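Local atomic coordinates of ribonuclease J (Methanolobus psychrophilus R15, PDB entry 5HAB), a protein that degrades RNA as an exoribonuclease of the beta-CASP branch of the metallo-beta-lactamase superfamily, probably trimming strands nucleotide by nucleotide from the 5' end. Residues 127-132 with 300-305; 266-271 with 296-301; 288-293 with 312-317. The protein carries 1 engineered substitution. All coordinates share one frame; numbering follows the deposited sequence.

Contact 1: 127-132 with 300-305; sequences TPYTTA and GTAYQL
The ring of Tyr129 meets helix 293-304 with its CE1 edge: the backbone N of Ala302 lies near the ring plane, 3.5 Å from CE1, and the Ala302 methyl CB is 3.6 Å from the same carbon. Thr301 CG2 comes obliquely to the ring, 3.9 Å from Tyr129 CE1. The tyrosine gets there because its CG is anti to the backbone N (chi1 -175°), which carries the ring from its own helix across to the other one. Its hydroxyl goes past the two segments to the carbonyl O of Tyr298, one turn earlier on helix 293-304, so the phenol is held by a polar bond at its tip and by van der Waals contacts of CE1 with Ala302 and Thr301. Beside the ring, three methyl groups gather: Ala132 CB sits 3.7 Å from Thr301 CG2 and 3.8 Å from Leu305 CD2. Leu305 CD2 also lies over the start of helix 128-138, 3.6 Å from Pro128 O. Thr301 meets the interface chiefly with its methyl, while its OG1 is bonded to Arg297 O in its own helix. The short helix segments cross at 133° with their axes 10.2 Å apart. Thus the first turn of helix 128-138, in the metallo-beta-lactamase part, packs on the last turns of helix 293-304 in the beta-CASP part, with Ile271 of helix 271-283 touching both Tyr129 and Ala302.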
loop_
_atom_site.group_PDB
_atom_site.type_symbol
_atom_site.label_atom_id
_atom_site.label_comp_id
_atom_site.label_asym_id
_atom_site.label_seq_id
_atom_site.Cartn_x
_atom_site.Cartn_y
_atom_site.Cartn_z
ATOM N N THR B 127 -39.596 -6.453 -1.197
ATOM C CA THR B 127 -39.791 -7.808 -0.700
ATOM C C THR B 127 -40.332 -7.771 0.727
ATOM O O THR B 127 -40.125 -6.783 1.436
ATOM C CB THR B 127 -38.474 -8.606 -0.735
ATOM O OG1 THR B 127 -37.499 -7.955 0.091
ATOM C CG2 THR B 127 -37.958 -8.725 -2.160
ATOM N N PRO B 128 -41.014 -8.850 1.157
ATOM C CA PRO B 128 -41.596 -8.950 2.502
ATOM C C PRO B 128 -40.674 -8.480 3.624
ATOM O O PRO B 128 -41.079 -7.627 4.418
ATOM C CB PRO B 128 -41.888 -10.445 2.630
ATOM C CG PRO B 128 -42.250 -10.848 1.242
ATOM C CD PRO B 128 -41.391 -10.008 0.321
ATOM N N TYR B 129 -39.459 -9.016 3.686
ATOM C CA TYR B 129 -38.521 -8.616 4.728
ATOM C C TYR B 129 -38.178 -7.130 4.613
ATOM O O TYR B 129 -38.214 -6.382 5.603
ATOM C CB TYR B 129 -37.248 -9.466 4.660
ATOM C CG TYR B 129 -36.282 -9.194 5.792
ATOM C CD1 TYR B 129 -36.632 -9.463 7.110
ATOM C CD2 TYR B 129 -35.022 -8.668 5.545
ATOM C CE1 TYR B 129 -35.754 -9.212 8.147
ATOM C CE2 TYR B 129 -34.136 -8.420 6.577
ATOM C CZ TYR B 129 -34.507 -8.691 7.876
ATOM O OH TYR B 129 -33.629 -8.438 8.909
ATOM N N THR B 130 -37.862 -6.711 3.392
ATOM C CA THR B 130 -37.560 -5.314 3.113
ATOM C C THR B 130 -38.724 -4.412 3.496
ATOM O O THR B 130 -38.529 -3.377 4.139
ATOM C CB THR B 130 -37.243 -5.084 1.629
ATOM O OG1 THR B 130 -36.292 -6.057 1.180
ATOM C CG2 THR B 130 -36.685 -3.689 1.420
ATOM N N THR B 131 -39.931 -4.811 3.099
ATOM C CA THR B 131 -41.125 -4.035 3.422
ATOM C C THR B 131 -41.271 -3.896 4.925
ATOM O O THR B 131 -41.580 -2.820 5.420
ATOM C CB THR B 131 -42.415 -4.676 2.870
ATOM O OG1 THR B 131 -42.564 -5.992 3.415
ATOM C CG2 THR B 131 -42.389 -4.755 1.347
ATOM N N ALA B 132 -41.035 -4.986 5.647
ATOM C CA ALA B 132 -41.109 -4.954 7.101
ATOM C C ALA B 132 -40.114 -3.949 7.677
ATOM O O ALA B 132 -40.460 -3.177 8.569
ATOM C CB ALA B 132 -40.866 -6.336 7.683
ATOM N N GLY B 300 -34.945 -10.196 14.966
ATOM C CA GLY B 300 -36.317 -10.361 15.415
ATOM C C GLY B 300 -37.296 -10.361 14.255
ATOM O O GLY B 300 -38.089 -11.297 14.105
ATOM N N THR B 301 -37.228 -9.319 13.429
ATOM C CA THR B 301 -38.081 -9.221 12.247
ATOM C C THR B 301 -37.925 -10.436 11.336
ATOM O O THR B 301 -38.920 -10.997 10.876
ATOM C CB THR B 301 -37.785 -7.950 11.431
ATOM O OG1 THR B 301 -37.975 -6.796 12.255
ATOM C CG2 THR B 301 -38.713 -7.862 10.228
ATOM N N ALA B 302 -36.683 -10.848 11.085
ATOM C CA ALA B 302 -36.433 -11.998 10.214
ATOM C C ALA B 302 -37.068 -13.267 10.778
ATOM O O ALA B 302 -37.529 -14.135 10.033
ATOM C CB ALA B 302 -34.938 -12.198 10.014
ATOM N N TYR B 303 -37.096 -13.355 12.102
ATOM C CA TYR B 303 -37.660 -14.509 12.791
ATOM C C TYR B 303 -39.185 -14.517 12.684
ATOM O O TYR B 303 -39.784 -15.534 12.323
ATOM C CB TYR B 303 -37.222 -14.503 14.259
ATOM C CG TYR B 303 -37.887 -15.546 15.125
ATOM C CD1 TYR B 303 -37.746 -16.900 14.850
ATOM C CD2 TYR B 303 -38.643 -15.176 16.231
ATOM C CE1 TYR B 303 -38.349 -17.858 15.645
ATOM C CE2 TYR B 303 -39.249 -16.126 17.031
ATOM C CZ TYR B 303 -39.098 -17.464 16.734
ATOM O OH TYR B 303 -39.699 -18.413 17.529
ATOM N N GLN B 304 -39.801 -13.373 12.983
ATOM C CA GLN B 304 -41.255 -13.226 12.915
ATOM C C GLN B 304 -41.823 -13.575 11.537
ATOM O O GLN B 304 -42.899 -14.163 11.437
ATOM C CB GLN B 304 -41.662 -11.802 13.303
ATOM C CG GLN B 304 -41.281 -11.422 14.727
ATOM C CD GLN B 304 -41.661 -9.997 15.080
ATOM O OE1 GLN B 304 -42.689 -9.485 14.635
ATOM N NE2 GLN B 304 -40.830 -9.345 15.888
ATOM N N LEU B 305 -41.100 -13.221 10.478
ATOM C CA LEU B 305 -41.583 -13.463 9.119
ATOM C C LEU B 305 -41.140 -14.827 8.612
ATOM O O LEU B 305 -41.409 -15.191 7.466
ATOM C CB LEU B 305 -41.116 -12.366 8.155
ATOM C CG LEU B 305 -41.784 -10.985 8.189
ATOM C CD1 LEU B 305 -41.669 -10.291 9.532
ATOM C CD2 LEU B 305 -41.204 -10.105 7.092
#

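Contact 2: 266-271 with 296-301; sequences TFASHI and ERYVGT. With nucleotides of chain D.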
loop_
_atom_site.group_PDB
_atom_site.type_symbol
_atom_site.label_atom_id
_atom_site.label_comp_id
_atom_site.label_asym_id
_atom_site.label_seq_id
_atom_site.Cartn_x
_atom_site.Cartn_y
_atom_site.Cartn_z
ATOM N N THR B 266 -20.997 -8.793 14.275
ATOM C CA THR B 266 -21.245 -8.794 12.837
ATOM C C THR B 266 -22.373 -7.830 12.467
ATOM O O THR B 266 -22.946 -7.162 13.333
ATOM C CB THR B 266 -21.604 -10.208 12.333
ATOM O OG1 THR B 266 -21.766 -10.192 10.909
ATOM C CG2 THR B 266 -22.892 -10.693 12.976
ATOM N N PHE B 267 -22.672 -7.750 11.172
ATOM C CA PHE B 267 -23.764 -6.918 10.679
ATOM C C PHE B 267 -25.092 -7.451 11.195
ATOM O O PHE B 267 -25.427 -8.610 10.957
ATOM C CB PHE B 267 -23.787 -6.894 9.147
ATOM C CG PHE B 267 -22.469 -6.545 8.516
ATOM C CD1 PHE B 267 -22.048 -5.230 8.449
ATOM C CD2 PHE B 267 -21.655 -7.532 7.986
ATOM C CE1 PHE B 267 -20.840 -4.901 7.861
ATOM C CE2 PHE B 267 -20.443 -7.211 7.399
ATOM C CZ PHE B 267 -20.035 -5.892 7.338
ATOM N N ALA B 268 -25.859 -6.610 11.877
ATOM C CA ALA B 268 -27.174 -7.022 12.356
ATOM C C ALA B 268 -28.066 -7.434 11.185
ATOM O O ALA B 268 -28.931 -8.295 11.328
ATOM C CB ALA B 268 -27.822 -5.910 13.158
ATOM N N SER B 269 -27.825 -6.838 10.022
ATOM C CA SER B 269 -28.617 -7.127 8.829
ATOM C C SER B 269 -28.153 -8.375 8.079
ATOM O O SER B 269 -28.833 -8.825 7.157
ATOM C CB SER B 269 -28.594 -5.928 7.874
ATOM O OG SER B 269 -27.266 -5.572 7.531
ATOM N N HIS B 270 -26.997 -8.926 8.444
ATOM C CA HIS B 270 -26.514 -10.127 7.760
ATOM C C HIS B 270 -27.109 -11.374 8.410
ATOM O O HIS B 270 -26.458 -12.053 9.207
ATOM C CB HIS B 270 -24.987 -10.202 7.760
ATOM C CG HIS B 270 -24.433 -11.036 6.648
ATOM N ND1 HIS B 270 -25.129 -12.093 6.096
ATOM C CD2 HIS B 270 -23.263 -10.964 5.969
ATOM C CE1 HIS B 270 -24.408 -12.636 5.132
ATOM N NE2 HIS B 270 -23.270 -11.970 5.035
ATOM N N ILE B 271 -28.354 -11.661 8.050
ATOM C CA ILE B 271 -29.153 -12.685 8.707
ATOM C C ILE B 271 -28.583 -14.097 8.519
ATOM O O ILE B 271 -28.634 -14.914 9.440
ATOM C CB ILE B 271 -30.617 -12.598 8.215
ATOM C CG1 ILE B 271 -31.183 -11.200 8.487
ATOM C CG2 ILE B 271 -31.479 -13.629 8.891
ATOM C CD1 ILE B 271 -31.110 -10.773 9.949
ATOM N N GLU B 296 -32.033 -6.954 17.707
ATOM C CA GLU B 296 -33.428 -7.259 18.000
ATOM C C GLU B 296 -34.307 -6.877 16.815
ATOM O O GLU B 296 -35.161 -7.658 16.395
ATOM C CB GLU B 296 -33.885 -6.537 19.268
ATOM C CG GLU B 296 -35.288 -6.910 19.717
ATOM C CD GLU B 296 -35.656 -6.290 21.053
ATOM O OE1 GLU B 296 -35.386 -5.085 21.249
ATOM O OE2 GLU B 296 -36.218 -7.009 21.906
ATOM N N ARG B 297 -34.067 -5.687 16.267
ATOM C CA ARG B 297 -34.803 -5.207 15.099
ATOM C C ARG B 297 -34.697 -6.187 13.924
ATOM O O ARG B 297 -35.682 -6.835 13.560
ATOM C CB ARG B 297 -34.287 -3.823 14.679
ATOM C CG ARG B 297 -34.988 -3.212 13.460
ATOM C CD ARG B 297 -36.416 -2.765 13.748
ATOM N NE ARG B 297 -36.476 -1.599 14.628
ATOM C CZ ARG B 297 -36.529 -0.340 14.198
ATOM N NH1 ARG B 297 -36.536 -0.078 12.897
ATOM N NH2 ARG B 297 -36.581 0.661 15.067
ATOM N N TYR B 298 -33.498 -6.319 13.357
ATOM C CA TYR B 298 -33.304 -7.117 12.143
ATOM C C TYR B 298 -33.536 -8.619 12.331
ATOM O O TYR B 298 -34.251 -9.252 11.544
ATOM C CB TYR B 298 -31.896 -6.891 11.584
ATOM C CG TYR B 298 -31.692 -5.540 10.933
ATOM C CD1 TYR B 298 -31.953 -5.358 9.579
ATOM C CD2 TYR B 298 -31.239 -4.448 11.665
ATOM C CE1 TYR B 298 -31.771 -4.128 8.972
ATOM C CE2 TYR B 298 -31.053 -3.210 11.063
ATOM C CZ TYR B 298 -31.321 -3.059 9.717
ATOM O OH TYR B 298 -31.141 -1.839 9.106
ATOM N N VAL B 299 -32.927 -9.193 13.363
ATOM C CA VAL B 299 -33.013 -10.633 13.566
ATOM C C VAL B 299 -34.415 -10.990 14.040
ATOM O O VAL B 299 -35.005 -11.966 13.567
ATOM C CB VAL B 299 -31.940 -11.136 14.544
ATOM C CG1 VAL B 299 -31.977 -12.648 14.636
ATOM C CG2 VAL B 299 -30.565 -10.668 14.099
ATOM N N GLY B 300 -34.945 -10.196 14.966
ATOM C CA GLY B 300 -36.317 -10.361 15.415
ATOM C C GLY B 300 -37.296 -10.361 14.255
ATOM O O GLY B 300 -38.089 -11.297 14.105
ATOM N N THR B 301 -37.228 -9.319 13.429
ATOM C CA THR B 301 -38.081 -9.221 12.247
ATOM C C THR B 301 -37.925 -10.436 11.336
ATOM O O THR B 301 -38.920 -10.997 10.876
ATOM C CB THR B 301 -37.785 -7.950 11.431
ATOM O OG1 THR B 301 -37.975 -6.796 12.255
ATOM C CG2 THR B 301 -38.713 -7.862 10.228
ATOM P P A D 2 -22.887 -2.043 2.154
ATOM O OP1 A D 2 -23.117 -2.882 0.948
ATOM O OP2 A D 2 -23.681 -0.805 2.358
ATOM O "O5'" A D 2 -23.064 -2.986 3.428
ATOM C "C5'" A D 2 -23.937 -2.622 4.488
ATOM C "C4'" A D 2 -23.223 -2.568 5.816
ATOM O "O4'" A D 2 -21.868 -2.085 5.631
ATOM C "C3'" A D 2 -23.827 -1.626 6.848
ATOM O "O3'" A D 2 -24.909 -2.209 7.555
ATOM C "C2'" A D 2 -22.637 -1.272 7.733
ATOM O "O2'" A D 2 -22.405 -2.284 8.701
ATOM C "C1'" A D 2 -21.485 -1.282 6.726
ATOM N N9 A D 2 -21.145 0.064 6.225
ATOM C C8 A D 2 -21.204 0.503 4.924
ATOM N N7 A D 2 -20.816 1.744 4.761
ATOM C C5 A D 2 -20.462 2.149 6.040
ATOM C C6 A D 2 -19.969 3.368 6.537
ATOM N N6 A D 2 -19.741 4.441 5.772
ATOM N N1 A D 2 -19.718 3.444 7.864
ATOM C C2 A D 2 -19.949 2.365 8.627
ATOM N N3 A D 2 -20.409 1.166 8.275
ATOM C C4 A D 2 -20.645 1.121 6.952
ATOM P P A D 3 -26.416 -1.713 7.297
ATOM O OP1 A D 3 -27.333 -2.588 8.072
ATOM O OP2 A D 3 -26.613 -1.567 5.834
ATOM O "O5'" A D 3 -26.449 -0.251 7.933
ATOM C "C5'" A D 3 -26.509 -0.063 9.342
ATOM C "C4'" A D 3 -25.135 0.104 9.943
ATOM O "O4'" A D 3 -24.620 1.435 9.681
ATOM C "C3'" A D 3 -25.044 -0.034 11.453
ATOM O "O3'" A D 3 -25.028 -1.385 11.873
ATOM C "C2'" A D 3 -23.759 0.718 11.783
ATOM O "O2'" A D 3 -22.623 -0.098 11.536
ATOM C "C1'" A D 3 -23.781 1.843 10.743
ATOM N N9 A D 3 -24.261 3.126 11.296
ATOM C C8 A D 3 -25.522 3.671 11.278
ATOM N N7 A D 3 -25.598 4.846 11.863
ATOM C C5 A D 3 -24.299 5.091 12.293
ATOM C C6 A D 3 -23.705 6.169 12.984
ATOM N N6 A D 3 -24.370 7.256 13.384
ATOM N N1 A D 3 -22.382 6.090 13.254
ATOM C C2 A D 3 -21.706 5.006 12.857
ATOM N N3 A D 3 -22.149 3.936 12.203
ATOM C C4 A D 3 -23.467 4.041 11.949
#
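A phosphate of the bound RNA shares Ser269 with a tyrosine ring: the serine CB lies over one face of Tyr298, while its OG reaches OP1 of nucleotide A3 of chain D, 3.0 Å away. The CH-pi contact puts CB 4.1 Å from the ring centroid and 27° off the ring normal. This is the loop after strand 262-266 of the beta-CASP domain's parallel sheet, where Phe267 to His270 form a type I beta turn and His270 takes the N-cap position of helix 271-283. With chi1 at 56°, Ser269 OG stands between its own backbone N and carbonyl carbon, on the phosphate side. Phe267 points its ring edge at the preceding nucleotide, with O2' of A2 of chain D near the ring plane, so sugar and phosphate are both met by the turn. On the helix side the meeting is by van der Waals contact: Ala268 O lies 3.3 Å from Tyr298 CB, Ala268 CB touches the ring at Tyr298 CD2, and no hydrogen bond joins the two segments. Deeper in, away from the RNA, Val299 and Ile271 complete the packing. The terminal methyl of the isoleucine, Ile271 CD1, rests 3.8 Å from Tyr298 O and 4.2 Å from Val299 CG2.

Contact 3: 288-293 with 312-317; sequences PVLLGR and ENVEIY. With SO4 (sulfate ion), chain J; nucleotides of chain D.
Val289 and Tyr317 meet on one face of a parallel strand pair, and the tyrosine can be followed outward. From CB the ring turns back along its own strand, CG being anti to the carbonyl carbon (chi1 -57°). CD2 and CE2 then both come 3.9 Å from Val289 CG2, which lies at the ring edge near its plane. At the tip, OH donates to Glu315 OE2, two residues back on the same face; the modelled 2.5 Å between these oxygens is very short, and its exact length is doubtful. The other carboxylate oxygen, Glu315 OE1, forms a salt bridge with Lys329 of helix 320-331. On the opposite face Leu290 CD2 packs against Ile316 CD1 at 4.2 Å.

Between the faces runs the alternating bonding of parallel strands: Glu315 N to Pro288 O, Leu290 N to Glu315 O at 2.6 Å, Tyr317 N to Leu290 O, and Gly292 N to Tyr317 O. The last is the most bent, 137° at the hydrogen, where the chain leaves the strand. Strands 287-291 and 315-317, with helix 293-304 between them, make a beta-alpha-beta unit, and 315-317 forms an outer strand of the sheet within this chain.

At the helix start, Gly292 CA lies 3.2 Å from OP1 of nucleotide A5 of chain D. Arg293 NH2 bonds to O2 of a sulfate, probably from the crystallisation liquor, that lies at the guanidinium edge and also binds Arg320 N; this bond is modelled very short and its length is doubtful. The chemistry thus divides: backbone bonds and carbon contacts join the strands, the RNA phosphate lies by Gly292 at the strand end, where the helix start probably favours it, and the sulfate is held by the Arg293 side chain.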
loop_
_atom_site.group_PDB
_atom_site.type_symbol
_atom_site.label_atom_id
_atom_site.label_comp_id
_atom_site.label_asym_id
_atom_site.label_seq_id
_atom_site.Cartn_x
_atom_site.Cartn_y
_atom_site.Cartn_z
ATOM N N PRO B 288 -26.657 -18.942 23.008
ATOM C CA PRO B 288 -26.598 -17.803 22.089
ATOM C C PRO B 288 -27.461 -16.646 22.575
ATOM O O PRO B 288 -28.685 -16.753 22.593
ATOM C CB PRO B 288 -27.129 -18.385 20.775
ATOM C CG PRO B 288 -27.998 -19.519 21.190
ATOM C CD PRO B 288 -27.380 -20.088 22.432
ATOM N N VAL B 289 -26.818 -15.553 22.965
ATOM C CA VAL B 289 -27.525 -14.370 23.432
ATOM C C VAL B 289 -27.231 -13.179 22.518
ATOM O O VAL B 289 -26.084 -12.755 22.377
ATOM C CB VAL B 289 -27.180 -14.065 24.908
ATOM C CG1 VAL B 289 -25.717 -14.353 25.189
ATOM C CG2 VAL B 289 -27.536 -12.628 25.261
ATOM N N LEU B 290 -28.272 -12.666 21.874
ATOM C CA LEU B 290 -28.150 -11.533 20.961
ATOM C C LEU B 290 -28.315 -10.199 21.689
ATOM O O LEU B 290 -29.318 -9.980 22.366
ATOM C CB LEU B 290 -29.187 -11.653 19.840
ATOM C CG LEU B 290 -28.882 -12.520 18.611
ATOM C CD1 LEU B 290 -28.344 -13.891 18.982
ATOM C CD2 LEU B 290 -30.142 -12.674 17.781
ATOM N N LEU B 291 -27.339 -9.307 21.545
ATOM C CA LEU B 291 -27.360 -8.027 22.251
ATOM C C LEU B 291 -27.295 -6.845 21.291
ATOM O O LEU B 291 -26.610 -6.895 20.271
ATOM C CB LEU B 291 -26.204 -7.928 23.252
ATOM C CG LEU B 291 -26.112 -8.958 24.378
ATOM C CD1 LEU B 291 -25.259 -10.139 23.964
ATOM C CD2 LEU B 291 -25.556 -8.317 25.636
ATOM N N GLY B 292 -28.016 -5.780 21.630
ATOM C CA GLY B 292 -28.063 -4.587 20.804
ATOM C C GLY B 292 -29.435 -4.377 20.196
ATOM O O GLY B 292 -30.102 -5.338 19.816
ATOM N N ARG B 293 -29.855 -3.119 20.099
ATOM C CA ARG B 293 -31.191 -2.791 19.606
ATOM C C ARG B 293 -31.401 -3.267 18.168
ATOM O O ARG B 293 -32.452 -3.823 17.835
ATOM C CB ARG B 293 -31.442 -1.283 19.704
ATOM C CG ARG B 293 -32.864 -0.867 19.349
ATOM C CD ARG B 293 -33.860 -1.347 20.403
ATOM N NE ARG B 293 -33.718 -0.621 21.665
ATOM C CZ ARG B 293 -34.375 -0.921 22.782
ATOM N NH1 ARG B 293 -35.221 -1.942 22.806
ATOM N NH2 ARG B 293 -34.182 -0.200 23.879
ATOM N N GLU B 312 -34.732 -22.612 21.258
ATOM C CA GLU B 312 -35.514 -22.181 22.414
ATOM C C GLU B 312 -34.715 -21.333 23.406
ATOM O O GLU B 312 -35.259 -20.412 24.012
ATOM C CB GLU B 312 -36.112 -23.397 23.123
ATOM C CG GLU B 312 -37.179 -24.137 22.319
ATOM C CD GLU B 312 -36.606 -25.020 21.222
ATOM O OE1 GLU B 312 -35.365 -25.135 21.126
ATOM O OE2 GLU B 312 -37.404 -25.614 20.465
ATOM N N ASN B 313 -33.432 -21.646 23.579
ATOM C CA ASN B 313 -32.635 -20.966 24.599
ATOM C C ASN B 313 -32.093 -19.610 24.144
ATOM O O ASN B 313 -31.410 -18.928 24.913
ATOM C CB ASN B 313 -31.474 -21.858 25.059
ATOM C CG ASN B 313 -30.584 -22.310 23.916
ATOM O OD1 ASN B 313 -30.643 -21.771 22.812
ATOM N ND2 ASN B 313 -29.746 -23.306 24.184
ATOM N N VAL B 314 -32.394 -19.222 22.906
ATOM C CA VAL B 314 -31.925 -17.944 22.369
ATOM C C VAL B 314 -32.441 -16.789 23.224
ATOM O O VAL B 314 -33.582 -16.800 23.682
ATOM C CB VAL B 314 -32.325 -17.761 20.882
ATOM C CG1 VAL B 314 -33.809 -17.474 20.742
ATOM C CG2 VAL B 314 -31.507 -16.648 20.249
ATOM N N GLU B 315 -31.578 -15.812 23.473
ATOM C CA GLU B 315 -31.963 -14.647 24.258
ATOM C C GLU B 315 -31.693 -13.372 23.470
ATOM O O GLU B 315 -30.644 -13.229 22.844
ATOM C CB GLU B 315 -31.219 -14.621 25.598
ATOM C CG GLU B 315 -31.373 -15.895 26.427
ATOM C CD GLU B 315 -30.704 -15.802 27.792
ATOM O OE1 GLU B 315 -30.353 -16.860 28.358
ATOM O OE2 GLU B 315 -30.535 -14.673 28.301
ATOM N N ILE B 316 -32.649 -12.449 23.497
ATOM C CA ILE B 316 -32.528 -11.203 22.754
ATOM C C ILE B 316 -32.800 -10.039 23.695
ATOM O O ILE B 316 -33.787 -10.040 24.427
ATOM C CB ILE B 316 -33.479 -11.186 21.541
ATOM C CG1 ILE B 316 -33.269 -12.439 20.690
ATOM C CG2 ILE B 316 -33.255 -9.937 20.701
ATOM C CD1 ILE B 316 -34.048 -12.449 19.400
ATOM N N TYR B 317 -31.915 -9.047 23.676
ATOM C CA TYR B 317 -32.039 -7.888 24.553
ATOM C C TYR B 317 -31.741 -6.600 23.799
ATOM O O TYR B 317 -30.693 -6.472 23.164
ATOM C CB TYR B 317 -31.103 -8.018 25.756
ATOM C CG TYR B 317 -31.335 -9.273 26.566
ATOM C CD1 TYR B 317 -32.376 -9.348 27.483
ATOM C CD2 TYR B 317 -30.516 -10.381 26.412
ATOM C CE1 TYR B 317 -32.594 -10.497 28.222
ATOM C CE2 TYR B 317 -30.724 -11.531 27.147
ATOM C CZ TYR B 317 -31.763 -11.585 28.049
ATOM O OH TYR B 317 -31.970 -12.730 28.781
HETATM S S SO4 J . -32.277 2.482 25.298
HETATM O O1 SO4 J . -30.856 2.788 25.158
HETATM O O2 SO4 J . -32.749 1.793 24.100
HETATM O O3 SO4 J . -33.023 3.726 25.472
HETATM O O4 SO4 J . -32.479 1.630 26.468
ATOM P P A D 5 -27.098 -0.846 18.988
ATOM O OP1 A D 5 -26.614 -1.806 20.012
ATOM O OP2 A D 5 -27.883 -1.349 17.832
ATOM O "O5'" A D 5 -27.960 0.259 19.743
ATOM C "C5'" A D 5 -27.684 0.603 21.098
ATOM C "C4'" A D 5 -27.625 2.098 21.281
ATOM O "O4'" A D 5 -27.784 2.730 19.982
ATOM C "C3'" A D 5 -28.712 2.684 22.173
ATOM O "O3'" A D 5 -28.217 3.856 22.821
ATOM C "C2'" A D 5 -29.792 3.069 21.166
ATOM O "O2'" A D 5 -30.676 4.076 21.609
ATOM C "C1'" A D 5 -28.955 3.525 19.969
ATOM N N9 A D 5 -29.616 3.309 18.679
ATOM C C8 A D 5 -30.013 2.105 18.149
ATOM N N7 A D 5 -30.589 2.204 16.976
ATOM C C5 A D 5 -30.573 3.567 16.715
ATOM C C6 A D 5 -31.038 4.322 15.625
ATOM N N6 A D 5 -31.630 3.785 14.555
ATOM N N1 A D 5 -30.871 5.663 15.674
ATOM C C2 A D 5 -30.278 6.198 16.750
ATOM N N3 A D 5 -29.798 5.593 17.836
ATOM C C4 A D 5 -29.983 4.263 17.759
#

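Overall arrangement
All three contacts depend on helix 293-304 or the strands that flank it. Contacts 1 and 2 share Gly300 and Thr301, and they also pack together where Ala302 CB lies 3.9 Å from Ile271 CG2. Contact 2 touches contact 3 where Val299 CG1 meets Leu290 CD2 at 3.6 Å, whereas contacts 1 and 3 do not touch. Contact 2 is buried; contacts 1 and 3 are partly buried, the last farthest from the chain's centre. Chemistry follows place: side-chain carbon packing joins the metallo-beta-lactamase and beta-CASP parts of the chain in contact 1, a turn and a helix face the RNA in contact 2, and backbone hydrogen bonds pair sheet strands in contact 3.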